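Local coordinates for 16S rRNA (guanine(1405)-N(7))-methyltransferase (Klebsiella pneumoniae, PDB 6PI9), which probably transfers a methyl group from S-adenosyl-L-methionine to N7 of guanosine 1405 in 16S rRNA, thereby conferring resistance to various aminoglycosides, at residues 89-92 with 93-96; 123-126 with 127-131; 142-145 with 146-150; 152-156 with 157-161; 246-250 with 251-255. All coordinates share one frame; numbering follows the deposited sequence.

Contact 1 (89-92 with 93-96). With SAH (S-adenosyl-L-homocysteine), chain B.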
# COMPACT_ATOMS: atom_id res chain seq x y z
N LEU A 89 13.20 -5.54 3.67
CA LEU A 89 12.15 -6.45 3.19
C LEU A 89 10.78 -6.19 3.81
O LEU A 89 9.80 -6.81 3.37
CB LEU A 89 12.57 -7.90 3.44
CG LEU A 89 13.30 -8.56 2.26
CD1 LEU A 89 14.49 -7.74 1.72
CD2 LEU A 89 13.76 -9.95 2.67
N HIS A 90 10.69 -5.30 4.80
CA HIS A 90 9.41 -4.79 5.28
C HIS A 90 9.25 -3.35 4.80
O HIS A 90 10.14 -2.53 5.02
CB HIS A 90 9.33 -4.84 6.81
CG HIS A 90 7.96 -4.56 7.34
ND1 HIS A 90 7.45 -3.28 7.40
CD2 HIS A 90 7.02 -5.38 7.87
CE1 HIS A 90 6.23 -3.33 7.91
NE2 HIS A 90 5.95 -4.59 8.21
N ALA A 91 8.11 -3.06 4.15
CA ALA A 91 7.92 -1.77 3.48
C ALA A 91 8.18 -0.59 4.41
O ALA A 91 8.81 0.40 4.01
CB ALA A 91 6.50 -1.70 2.91
N SER A 92 7.72 -0.67 5.67
CA SER A 92 7.87 0.47 6.58
C SER A 92 9.32 0.69 7.02
O SER A 92 9.76 1.84 7.21
CB SER A 92 6.97 0.29 7.81
OG SER A 92 5.61 0.08 7.42
N THR A 93 10.10 -0.39 7.19
CA THR A 93 11.50 -0.18 7.58
C THR A 93 12.35 0.25 6.40
O THR A 93 13.21 1.13 6.53
CB THR A 93 12.10 -1.43 8.24
OG1 THR A 93 11.59 -2.61 7.60
CG2 THR A 93 11.79 -1.43 9.76
N ARG A 94 12.11 -0.33 5.22
CA ARG A 94 12.88 0.12 4.06
C ARG A 94 12.66 1.60 3.80
O ARG A 94 13.61 2.33 3.49
CB ARG A 94 12.51 -0.70 2.84
CG ARG A 94 13.38 -0.33 1.64
CD ARG A 94 12.85 -0.96 0.38
NE ARG A 94 11.41 -0.74 0.26
CZ ARG A 94 10.52 -1.72 0.14
NH1 ARG A 94 10.93 -2.97 0.09
NH2 ARG A 94 9.23 -1.43 0.06
N GLU A 95 11.41 2.08 3.99
CA GLU A 95 11.15 3.52 3.90
C GLU A 95 12.08 4.32 4.80
O GLU A 95 12.56 5.39 4.40
CB GLU A 95 9.68 3.80 4.25
CG GLU A 95 8.74 3.34 3.16
CD GLU A 95 7.25 3.32 3.52
OE1 GLU A 95 6.85 3.55 4.70
OE2 GLU A 95 6.45 3.03 2.59
N ARG A 96 12.37 3.81 6.00
CA ARG A 96 13.12 4.53 7.03
C ARG A 96 14.64 4.39 6.93
O ARG A 96 15.35 5.25 7.47
CB ARG A 96 12.67 4.05 8.42
CG ARG A 96 13.02 4.98 9.59
CD ARG A 96 12.27 4.56 10.85
NE ARG A 96 10.82 4.69 10.66
CZ ARG A 96 9.97 3.68 10.54
NH1 ARG A 96 10.40 2.41 10.63
NH2 ARG A 96 8.66 3.94 10.39
N SAH B . 5.53 0.77 13.07
CA SAH B . 6.25 -0.03 12.05
CB SAH B . 5.27 -0.69 11.10
CG SAH B . 4.22 0.23 10.40
SD SAH B . 3.32 -0.70 9.07
C SAH B . 7.23 0.85 11.26
O SAH B . 6.98 2.07 11.20
OXT SAH B . 8.21 0.36 10.65
C5' SAH B . 1.73 -0.96 9.97
C4' SAH B . 1.77 -2.16 10.96
O4' SAH B . 0.57 -2.17 11.76
C3' SAH B . 1.91 -3.59 10.36
O3' SAH B . 3.06 -4.26 10.92
C2' SAH B . 0.64 -4.33 10.77
O2' SAH B . 0.95 -5.69 11.08
C1' SAH B . 0.27 -3.55 12.04
N9 SAH B . -1.15 -3.54 12.34
C8 SAH B . -2.18 -3.18 11.51
N7 SAH B . -3.33 -3.20 12.24
C5 SAH B . -3.03 -3.63 13.50
C6 SAH B . -3.78 -3.89 14.63
N6 SAH B . -5.09 -3.81 14.64
N1 SAH B . -3.11 -4.24 15.79
C2 SAH B . -1.76 -4.43 15.80
N3 SAH B . -1.00 -4.19 14.69
C4 SAH B . -1.67 -3.80 13.57
O HOH W 1 4.69 1.75 5.68
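His-90 and Thr-93 cross at about a right angle where helix 91-96 begins, with OG1 of Thr-93 lying 3.3 Å from CB of His-90. The imidazole of His-90 has CG anti to the backbone N (chi1 -170°), a torsion that turns the edge of the ring toward the first turn. There ND1 accepts the N-H of Ser-92 at 3.1 Å, the donor standing 21° out of the ring plane, which makes His-90 a side-chain N-cap. Its carbonyl O is also used, taking Arg-94 N at 3.0 Å in an almost straight bond. Thr-93 OG1 sits near that same oxygen, although Leu-87 O is its stronger partner. Further along, the guanidinium of Arg-96 turns one face to Ser-92 O and offers an edge to the carboxylate of S-adenosyl-L-homocysteine: NH1 reaches OXT at 3.0 Å (167° at the hydrogen) and NH2 reaches O at 2.6 Å. A water bridges Ser-92 OG and Glu-95 OE1, whose main partner is Lys-184. The turn touches several elements: Leu-89 meets helix 63-75, Glu-252 of strand 252-259 pairs with Arg-96 NE, and Thr-50 of the second subunit binds Arg-94 NE.

Contact 2 (123-126 with 127-131); sequences GLNP and ILLGS. With SAH (S-adenosyl-L-homocysteine), chain B.
Asn-125 sets its carboxamide against two leucines of the next turn, ND2 lying 3.5 Å from CD1 of Leu-129 and OD1 4.0 Å from CD2 of Leu-128. The side chain leaves with CG trans to the main-chain nitrogen (chi1 -174°), and ND2 is satisfied despite its apolar neighbour, since it donates to Asp-119 OD2 on the preceding strand 117-120. The backbone acceptors of the first turn are taken up in order. Leu-124 O, at the N-cap position, receives Ile-127 N at 3.1 Å; Asn-125 O receives Leu-129 N at 2.9 Å in a bond close to straight (168°); Pro-126 O receives Gly-130 N at 2.9 Å. At the other end Gly-123, with positive phi (53°), gives its N-H to Asp-141 OD2, and its CA comes to 3.8 Å from O3' of S-adenosyl-L-homocysteine. A strand, a glycine-bearing loop against the bound ligand and then a helix make up the first beta-alpha-beta unit of a Rossmann-like methyltransferase, here built from strand 117-120, helix 125-131 and strand 137-141, with the loop that carries Gly-123 helping to form the ligand pocket.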
# COMPACT_ATOMS: atom_id res chain seq x y z
N GLY A 123 6.07 -4.09 13.32
CA GLY A 123 6.67 -4.62 12.10
C GLY A 123 8.04 -5.18 12.39
O GLY A 123 8.23 -5.90 13.35
N LEU A 124 9.04 -4.79 11.58
CA LEU A 124 10.42 -5.14 11.89
C LEU A 124 11.21 -4.00 12.54
O LEU A 124 12.42 -4.11 12.69
CB LEU A 124 11.15 -5.60 10.63
CG LEU A 124 10.57 -6.85 9.97
CD1 LEU A 124 11.38 -7.14 8.70
CD2 LEU A 124 10.56 -8.10 10.90
N ASN A 125 10.55 -2.92 12.93
CA ASN A 125 11.29 -1.77 13.44
C ASN A 125 12.15 -2.08 14.66
O ASN A 125 13.19 -1.41 14.82
CB ASN A 125 10.30 -0.64 13.75
CG ASN A 125 11.03 0.64 14.15
OD1 ASN A 125 11.78 1.22 13.33
ND2 ASN A 125 10.85 1.06 15.39
N PRO A 126 11.80 -3.01 15.56
CA PRO A 126 12.69 -3.25 16.73
C PRO A 126 14.04 -3.82 16.37
O PRO A 126 15.00 -3.67 17.15
CB PRO A 126 11.86 -4.21 17.60
CG PRO A 126 10.46 -4.36 16.83
CD PRO A 126 10.38 -3.35 15.85
N ILE A 127 14.17 -4.44 15.20
CA ILE A 127 15.49 -4.85 14.74
C ILE A 127 16.31 -3.63 14.30
O ILE A 127 17.50 -3.53 14.59
CB ILE A 127 15.34 -5.89 13.62
CG1 ILE A 127 14.64 -7.13 14.17
CG2 ILE A 127 16.72 -6.24 13.03
CD1 ILE A 127 14.31 -8.15 13.11
N LEU A 128 15.68 -2.69 13.60
CA LEU A 128 16.34 -1.43 13.24
C LEU A 128 16.79 -0.68 14.48
O LEU A 128 17.97 -0.32 14.61
CB LEU A 128 15.40 -0.57 12.39
CG LEU A 128 15.92 0.79 11.91
CD1 LEU A 128 17.31 0.61 11.25
CD2 LEU A 128 14.93 1.37 10.93
N LEU A 129 15.86 -0.42 15.41
CA LEU A 129 16.20 0.14 16.72
C LEU A 129 17.35 -0.58 17.40
O LEU A 129 18.30 0.04 17.88
CB LEU A 129 14.99 0.08 17.64
CG LEU A 129 13.82 0.95 17.25
CD1 LEU A 129 12.70 0.74 18.29
CD2 LEU A 129 14.32 2.37 17.21
N GLY A 130 17.23 -1.89 17.54
CA GLY A 130 18.23 -2.60 18.30
C GLY A 130 19.62 -2.44 17.72
O GLY A 130 20.62 -2.38 18.46
N SER A 131 19.72 -2.37 16.39
CA SER A 131 21.03 -2.18 15.79
C SER A 131 21.65 -0.84 16.18
O SER A 131 22.88 -0.71 16.18
CB SER A 131 20.92 -2.26 14.27
OG SER A 131 20.15 -1.18 13.78
N SAH B . 5.53 0.77 13.07
CA SAH B . 6.25 -0.03 12.05
CB SAH B . 5.27 -0.69 11.10
CG SAH B . 4.22 0.23 10.40
SD SAH B . 3.32 -0.70 9.07
C SAH B . 7.23 0.85 11.26
O SAH B . 6.98 2.07 11.20
OXT SAH B . 8.21 0.36 10.65
C5' SAH B . 1.73 -0.96 9.97
C4' SAH B . 1.77 -2.16 10.96
O4' SAH B . 0.57 -2.17 11.76
C3' SAH B . 1.91 -3.59 10.36
O3' SAH B . 3.06 -4.26 10.92
C2' SAH B . 0.64 -4.33 10.77
O2' SAH B . 0.95 -5.69 11.08
C1' SAH B . 0.27 -3.55 12.04
N9 SAH B . -1.15 -3.54 12.34
C8 SAH B . -2.18 -3.18 11.51
N7 SAH B . -3.33 -3.20 12.24
C5 SAH B . -3.03 -3.63 13.50
C6 SAH B . -3.78 -3.89 14.63
N6 SAH B . -5.09 -3.81 14.64
N1 SAH B . -3.11 -4.24 15.79
C2 SAH B . -1.76 -4.43 15.80
N3 SAH B . -1.00 -4.19 14.69
C4 SAH B . -1.67 -3.80 13.57

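Contact 3 (142-145 with 146-150); sequences IHLG and CVRLV. With SAH (S-adenosyl-L-homocysteine), chain B.
Cys-146 puts its sulfur over a face of the His-143 imidazole, SG lying 4.2 Å from the ring centroid and 23° off the ring normal, a sulfur-aromatic contact displaced toward the rim. The ring stands here because His-143 CG is opposite the backbone N (chi1 -160°), which also brings ND1 to Gly-145 N at 3.0 Å. That capping bond is weak, being bent, but it marks His-143 as the N-cap of helix 144-157. From the cap onward the bonds are regular, as in Val-147 N to His-143 O at 3.1 Å and Leu-149 N to Gly-145 O at 3.1 Å. This helix is the crossover of a beta-alpha-beta unit between strands 137-141 and 162-165 in the Rossmann-like sheet, and its start borders the ligand pocket. Ile-142 lies over one face of the adenine of S-adenosyl-L-homocysteine, with CD1 3.9 Å from C5 and CG2 3.7 Å from N1. His-143 N is held by Asp-141 OD1, an atom that also bonds the ligand. On the outer side the extended chain of Arg-148 passes Leu-144 O and lays a guanidinium face on Leu-144, NH1 being 3.6 Å from CB, while the same NH1 forms a salt bridge with Asp-21.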
# COMPACT_ATOMS: atom_id res chain seq x y z
N ILE A 142 0.06 -7.73 14.99
CA ILE A 142 -0.80 -8.87 14.64
C ILE A 142 -0.10 -9.83 13.70
O ILE A 142 -0.62 -10.93 13.44
CB ILE A 142 -2.07 -8.39 13.93
CG1 ILE A 142 -1.72 -7.43 12.82
CG2 ILE A 142 -3.05 -7.85 14.92
CD1 ILE A 142 -3.03 -7.23 11.94
N HIS A 143 1.02 -9.40 13.12
CA HIS A 143 1.83 -10.18 12.20
C HIS A 143 2.80 -11.03 13.00
O HIS A 143 3.84 -10.56 13.46
CB HIS A 143 2.57 -9.25 11.24
CG HIS A 143 3.03 -9.96 10.01
ND1 HIS A 143 3.69 -11.17 10.05
CD2 HIS A 143 2.88 -9.66 8.70
CE1 HIS A 143 3.93 -11.59 8.82
NE2 HIS A 143 3.46 -10.68 7.98
N LEU A 144 2.44 -12.30 13.20
CA LEU A 144 3.29 -13.20 13.97
C LEU A 144 4.59 -13.52 13.25
O LEU A 144 5.54 -14.00 13.89
CB LEU A 144 2.52 -14.49 14.25
CG LEU A 144 1.12 -14.27 14.82
CD1 LEU A 144 0.51 -15.61 15.10
CD2 LEU A 144 1.23 -13.48 16.11
N GLY A 145 4.69 -13.27 11.95
CA GLY A 145 5.99 -13.42 11.31
C GLY A 145 6.95 -12.35 11.79
O GLY A 145 8.11 -12.63 12.11
N CYS A 146 6.49 -11.10 11.84
CA CYS A 146 7.28 -10.02 12.43
C CYS A 146 7.68 -10.35 13.86
O CYS A 146 8.86 -10.25 14.24
CB CYS A 146 6.48 -8.74 12.38
SG CYS A 146 6.43 -8.11 10.68
N VAL A 147 6.70 -10.73 14.67
CA VAL A 147 6.96 -11.05 16.07
C VAL A 147 8.06 -12.10 16.16
O VAL A 147 8.99 -11.98 16.96
CB VAL A 147 5.66 -11.53 16.75
CG1 VAL A 147 5.97 -12.12 18.13
CG2 VAL A 147 4.72 -10.39 16.88
N ARG A 148 7.96 -13.15 15.34
CA ARG A 148 8.92 -14.25 15.47
C ARG A 148 10.32 -13.80 15.13
O ARG A 148 11.29 -14.17 15.80
CB ARG A 148 8.52 -15.40 14.56
CG ARG A 148 7.52 -16.34 15.17
CD ARG A 148 6.63 -16.98 14.13
NE ARG A 148 5.44 -17.54 14.75
CZ ARG A 148 4.29 -17.73 14.12
NH1 ARG A 148 4.17 -17.36 12.84
NH2 ARG A 148 3.26 -18.27 14.78
N LEU A 149 10.46 -13.02 14.04
CA LEU A 149 11.78 -12.55 13.60
C LEU A 149 12.41 -11.66 14.65
O LEU A 149 13.62 -11.74 14.91
CB LEU A 149 11.65 -11.80 12.29
CG LEU A 149 11.43 -12.66 11.04
CD1 LEU A 149 11.29 -11.77 9.80
CD2 LEU A 149 12.55 -13.66 10.89
N VAL A 150 11.61 -10.79 15.25
CA VAL A 150 12.12 -9.89 16.28
C VAL A 150 12.67 -10.68 17.46
O VAL A 150 13.78 -10.44 17.91
CB VAL A 150 11.02 -8.93 16.72
CG1 VAL A 150 11.45 -8.21 17.98
CG2 VAL A 150 10.78 -7.95 15.57
N SAH B . 5.53 0.77 13.07
CA SAH B . 6.25 -0.03 12.05
CB SAH B . 5.27 -0.69 11.10
CG SAH B . 4.22 0.23 10.40
SD SAH B . 3.32 -0.70 9.07
C SAH B . 7.23 0.85 11.26
O SAH B . 6.98 2.07 11.20
OXT SAH B . 8.21 0.36 10.65
C5' SAH B . 1.73 -0.96 9.97
C4' SAH B . 1.77 -2.16 10.96
O4' SAH B . 0.57 -2.17 11.76
C3' SAH B . 1.91 -3.59 10.36
O3' SAH B . 3.06 -4.26 10.92
C2' SAH B . 0.64 -4.33 10.77
O2' SAH B . 0.95 -5.69 11.08
C1' SAH B . 0.27 -3.55 12.04
N9 SAH B . -1.15 -3.54 12.34
C8 SAH B . -2.18 -3.18 11.51
N7 SAH B . -3.33 -3.20 12.24
C5 SAH B . -3.03 -3.63 13.50
C6 SAH B . -3.78 -3.89 14.63
N6 SAH B . -5.09 -3.81 14.64
N1 SAH B . -3.11 -4.24 15.79
C2 SAH B . -1.76 -4.43 15.80
N3 SAH B . -1.00 -4.19 14.69
C4 SAH B . -1.67 -3.80 13.57

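Contact 4 (152-156 with 157-161)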
# COMPACT_ATOMS: atom_id res chain seq x y z
N GLU A 152 13.63 -13.85 17.66
CA GLU A 152 14.80 -14.64 17.28
C GLU A 152 16.05 -13.77 17.16
O GLU A 152 17.13 -14.13 17.66
CB GLU A 152 14.53 -15.35 15.96
CG GLU A 152 13.47 -16.43 16.07
CD GLU A 152 13.33 -17.23 14.79
OE1 GLU A 152 14.38 -17.54 14.16
OE2 GLU A 152 12.17 -17.56 14.43
N THR A 153 15.92 -12.63 16.48
CA THR A 153 17.08 -11.77 16.30
C THR A 153 17.56 -11.24 17.64
O THR A 153 18.77 -11.21 17.92
CB THR A 153 16.72 -10.62 15.35
OG1 THR A 153 16.27 -11.17 14.11
CG2 THR A 153 17.92 -9.67 15.12
N ALA A 154 16.62 -10.81 18.49
CA ALA A 154 16.98 -10.24 19.79
C ALA A 154 17.71 -11.25 20.67
O ALA A 154 18.74 -10.92 21.28
CB ALA A 154 15.74 -9.71 20.49
N ARG A 155 17.19 -12.49 20.79
CA ARG A 155 17.87 -13.48 21.61
C ARG A 155 19.26 -13.80 21.07
O ARG A 155 20.19 -14.03 21.86
CB ARG A 155 17.03 -14.75 21.72
CG ARG A 155 15.70 -14.59 22.47
CD ARG A 155 15.14 -15.97 22.76
NE ARG A 155 13.68 -15.97 22.90
CZ ARG A 155 12.84 -16.07 21.87
NH1 ARG A 155 13.29 -16.11 20.62
NH2 ARG A 155 11.54 -16.08 22.07
N ALA A 156 19.43 -13.82 19.75
CA ALA A 156 20.74 -14.08 19.16
C ALA A 156 21.73 -12.93 19.37
O ALA A 156 22.94 -13.17 19.38
CB ALA A 156 20.61 -14.35 17.66
N ARG A 157 21.24 -11.70 19.51
CA ARG A 157 22.12 -10.55 19.69
C ARG A 157 22.31 -10.19 21.16
O ARG A 157 23.11 -9.29 21.46
CB ARG A 157 21.57 -9.34 18.92
CG ARG A 157 21.49 -9.50 17.40
CD ARG A 157 22.85 -9.50 16.77
NE ARG A 157 23.53 -8.22 16.91
CZ ARG A 157 24.84 -8.07 16.69
NH1 ARG A 157 25.57 -9.13 16.35
NH2 ARG A 157 25.43 -6.89 16.85
N GLY A 158 21.61 -10.87 22.07
CA GLY A 158 21.69 -10.55 23.48
C GLY A 158 20.92 -9.33 23.92
O GLY A 158 21.23 -8.76 24.97
N TRP A 159 19.92 -8.91 23.14
CA TRP A 159 19.07 -7.77 23.48
C TRP A 159 18.00 -8.17 24.50
O TRP A 159 17.59 -9.34 24.58
CB TRP A 159 18.39 -7.20 22.23
CG TRP A 159 19.35 -6.77 21.16
CD1 TRP A 159 20.71 -6.53 21.29
CD2 TRP A 159 19.03 -6.51 19.78
NE1 TRP A 159 21.24 -6.14 20.09
CE2 TRP A 159 20.24 -6.12 19.15
CE3 TRP A 159 17.86 -6.57 19.03
CZ2 TRP A 159 20.29 -5.78 17.78
CZ3 TRP A 159 17.91 -6.23 17.68
CH2 TRP A 159 19.12 -5.84 17.07
N HIS A 160 17.55 -7.19 25.28
CA HIS A 160 16.39 -7.43 26.12
C HIS A 160 15.11 -7.30 25.32
O HIS A 160 14.07 -7.78 25.79
CB HIS A 160 16.38 -6.47 27.30
CG HIS A 160 17.55 -6.68 28.22
ND1 HIS A 160 18.10 -5.67 28.99
CD2 HIS A 160 18.26 -7.79 28.50
CE1 HIS A 160 19.11 -6.15 29.69
NE2 HIS A 160 19.22 -7.44 29.42
N THR A 161 15.20 -6.73 24.13
CA THR A 161 14.06 -6.55 23.25
C THR A 161 13.34 -7.86 22.97
O THR A 161 13.97 -8.90 22.76
CB THR A 161 14.54 -5.90 21.96
OG1 THR A 161 14.84 -4.53 22.23
CG2 THR A 161 13.48 -5.91 20.87
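Ala-154 and Trp-159 close the end of helix 144-157: Ala-154 CB and Trp-159 CB are 4.0 Å apart, and Trp-159 N bonds to Ala-154 O at 3.0 Å. That bond spans five residues. Inside it lies a weaker one from Gly-158 N to Arg-155 O at 3.5 Å, and Gly-158 has positive phi (78°). Together these features meet the definition of a Schellman motif, including its apolar contact between the residues that flank the reversal.

Packing is tightest around Ala-154. Its CB is only 3.0 Å from Thr-161 O, and its CA lies 3.8 Å from CE3 of the indole of Trp-159, approaching obliquely. Trp-159 CG is placed anti to its own carbonyl carbon (chi1 -58°), which carries the ring back along the helix end; there CB of Arg-157 sits 3.4 Å above the indole plane, toward the rim. Arg-157 N is held by Thr-153 O at 3.0 Å, while CG of the same arginine touches CG2 of Thr-153.

The opposite extreme is the turn itself. Ala-156, Gly-158 and the long chain of Arg-155 are exposed. The Arg-157 chain, bent at chi2 and chi3, leads away from the helix end to Asn-76 and a cation-pi contact with Trp-75.

Among its neighbours, the helix end rests on helix 63-75 through Thr-153 and Trp-159, meets helix 125-131 through Thr-153 and Thr-161, and leads straight into edge strand 162-165, with Thr-161 OG1 bonded to Ala-137 N of strand 137-141.

Contact 5 (246-250 with 251-255); sequences RFTVS and DELVY
Phe-247 and Val-254 form the hydrogen-bonded pair at the centre of this contact: Phe-247 N gives to Val-254 O at 3.0 Å and Val-254 N returns to Phe-247 O at 2.8 Å. Toward the turn, Val-249 N donates to Glu-252 O at 2.9 Å, whereas the reverse bond from Glu-252 N is weak. These bonds define a two-residue beta hairpin between strands 241-248 and 252-259; segments 246-248 and 252-255 run antiparallel, their axes at 162°. Ser-250 and Asp-251 at its tip both have positive phi and psi, close to a type I' turn. The hairpin supplies the antiparallel edge of the Rossmann-like methyltransferase sheet.

Van der Waals contacts divide between the two faces. With Val-254 and Val-249, the Phe-247 ring packs toward helix 100-111, its CE2 lying 3.7 Å from Val-254 CB. Toward helix 225-236, the extended Arg-246 chain runs alongside Tyr-255, CG over one ring face and the guanidinium plane 56° from that of the ring; Leu-253 CD1 approaches Arg-246 NE at 3.2 Å. Tyr-255 OH is buried without a polar partner in the model.

Polar ends are served largely from outside: Arg-246 by Glu-226, Ser-250 OG by Glu-95 O, Glu-252 by Thr-212. A water donates to Val-249 O and Glu-252 OE1.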
# COMPACT_ATOMS: atom_id res chain seq x y z
N ARG A 246 7.79 18.65 16.08
CA ARG A 246 7.37 18.05 14.83
C ARG A 246 8.45 18.27 13.76
O ARG A 246 9.00 19.37 13.65
CB ARG A 246 6.05 18.67 14.35
CG ARG A 246 5.81 18.39 12.87
CD ARG A 246 4.69 19.23 12.26
NE ARG A 246 4.76 19.17 10.79
CZ ARG A 246 3.76 19.54 9.96
NH1 ARG A 246 2.60 20.00 10.46
NH2 ARG A 246 3.93 19.45 8.64
N PHE A 247 8.74 17.24 12.96
CA PHE A 247 9.67 17.40 11.83
C PHE A 247 9.50 16.22 10.88
O PHE A 247 8.92 15.19 11.25
CB PHE A 247 11.12 17.46 12.32
CG PHE A 247 11.47 16.34 13.25
CD1 PHE A 247 11.39 16.51 14.64
CD2 PHE A 247 11.79 15.08 12.76
CE1 PHE A 247 11.67 15.44 15.50
CE2 PHE A 247 12.06 14.01 13.62
CZ PHE A 247 12.00 14.20 14.98
N THR A 248 10.00 16.36 9.64
CA THR A 248 9.85 15.30 8.64
C THR A 248 11.21 14.73 8.20
O THR A 248 12.08 15.48 7.77
CB THR A 248 9.09 15.84 7.43
OG1 THR A 248 7.77 16.22 7.86
CG2 THR A 248 8.95 14.78 6.33
N VAL A 249 11.34 13.40 8.27
CA VAL A 249 12.57 12.63 7.98
C VAL A 249 12.21 11.55 6.96
O VAL A 249 11.48 10.62 7.30
CB VAL A 249 13.14 11.96 9.23
CG1 VAL A 249 14.54 11.39 8.95
CG2 VAL A 249 13.10 12.87 10.46
N SER A 250 12.69 11.67 5.73
CA SER A 250 12.61 10.58 4.75
C SER A 250 11.17 10.11 4.50
O SER A 250 10.83 8.92 4.57
CB SER A 250 13.52 9.42 5.20
OG SER A 250 13.35 8.28 4.37
N ASP A 251 10.31 11.08 4.19
CA ASP A 251 8.88 10.90 3.91
C ASP A 251 8.13 10.32 5.10
O ASP A 251 7.16 9.58 4.92
CB ASP A 251 8.63 10.04 2.66
CG ASP A 251 8.94 10.79 1.33
OD1 ASP A 251 9.72 10.22 0.54
OD2 ASP A 251 8.40 11.92 1.06
N GLU A 252 8.59 10.64 6.32
CA GLU A 252 7.87 10.30 7.55
C GLU A 252 7.69 11.59 8.34
O GLU A 252 8.69 12.22 8.70
CB GLU A 252 8.66 9.24 8.36
CG GLU A 252 7.91 8.75 9.60
CD GLU A 252 8.55 7.51 10.20
OE1 GLU A 252 9.74 7.29 9.96
OE2 GLU A 252 7.86 6.73 10.87
N LEU A 253 6.44 11.98 8.60
CA LEU A 253 6.16 13.11 9.49
C LEU A 253 6.17 12.61 10.93
O LEU A 253 5.38 11.72 11.28
CB LEU A 253 4.78 13.69 9.17
CG LEU A 253 4.16 14.71 10.17
CD1 LEU A 253 4.99 15.99 10.29
CD2 LEU A 253 2.72 14.97 9.70
N VAL A 254 7.03 13.20 11.77
CA VAL A 254 7.31 12.68 13.12
C VAL A 254 6.87 13.73 14.14
O VAL A 254 7.22 14.88 14.02
CB VAL A 254 8.81 12.37 13.32
CG1 VAL A 254 9.05 11.78 14.77
CG2 VAL A 254 9.35 11.44 12.23
N TYR A 255 6.11 13.30 15.15
CA TYR A 255 5.69 14.11 16.29
C TYR A 255 6.28 13.54 17.57
O TYR A 255 6.15 12.34 17.83
CB TYR A 255 4.17 14.05 16.48
CG TYR A 255 3.41 14.88 15.47
CD1 TYR A 255 3.12 16.21 15.71
CD2 TYR A 255 2.96 14.30 14.28
CE1 TYR A 255 2.39 16.96 14.76
CE2 TYR A 255 2.25 15.06 13.35
CZ TYR A 255 1.98 16.34 13.59
OH TYR A 255 1.25 17.07 12.65
O HOH W 2 11.56 8.22 8.09

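In the fold
Contacts 1 and 2 are buried, contacts 3 to 5 only partly so, and contact 4 lies farthest from the chain centre. Contacts 1, 2 and 3 are helix starts that all touch the bound S-adenosyl-L-homocysteine; 1 and 3 share histidine capping, while 2 relies on backbone bonds and the loop carrying Gly-123. Contacts 3 and 4 are the two ends of helix 144-157, one at the ligand pocket and the other remote, the Thr-161 side chain being about 13 Å from the ligand. Contact 2 packs against both. Contact 5, a hairpin of strand bonds, is tied to contact 1 by a salt bridge and lies with its centre about 28 Å from that of contact 4.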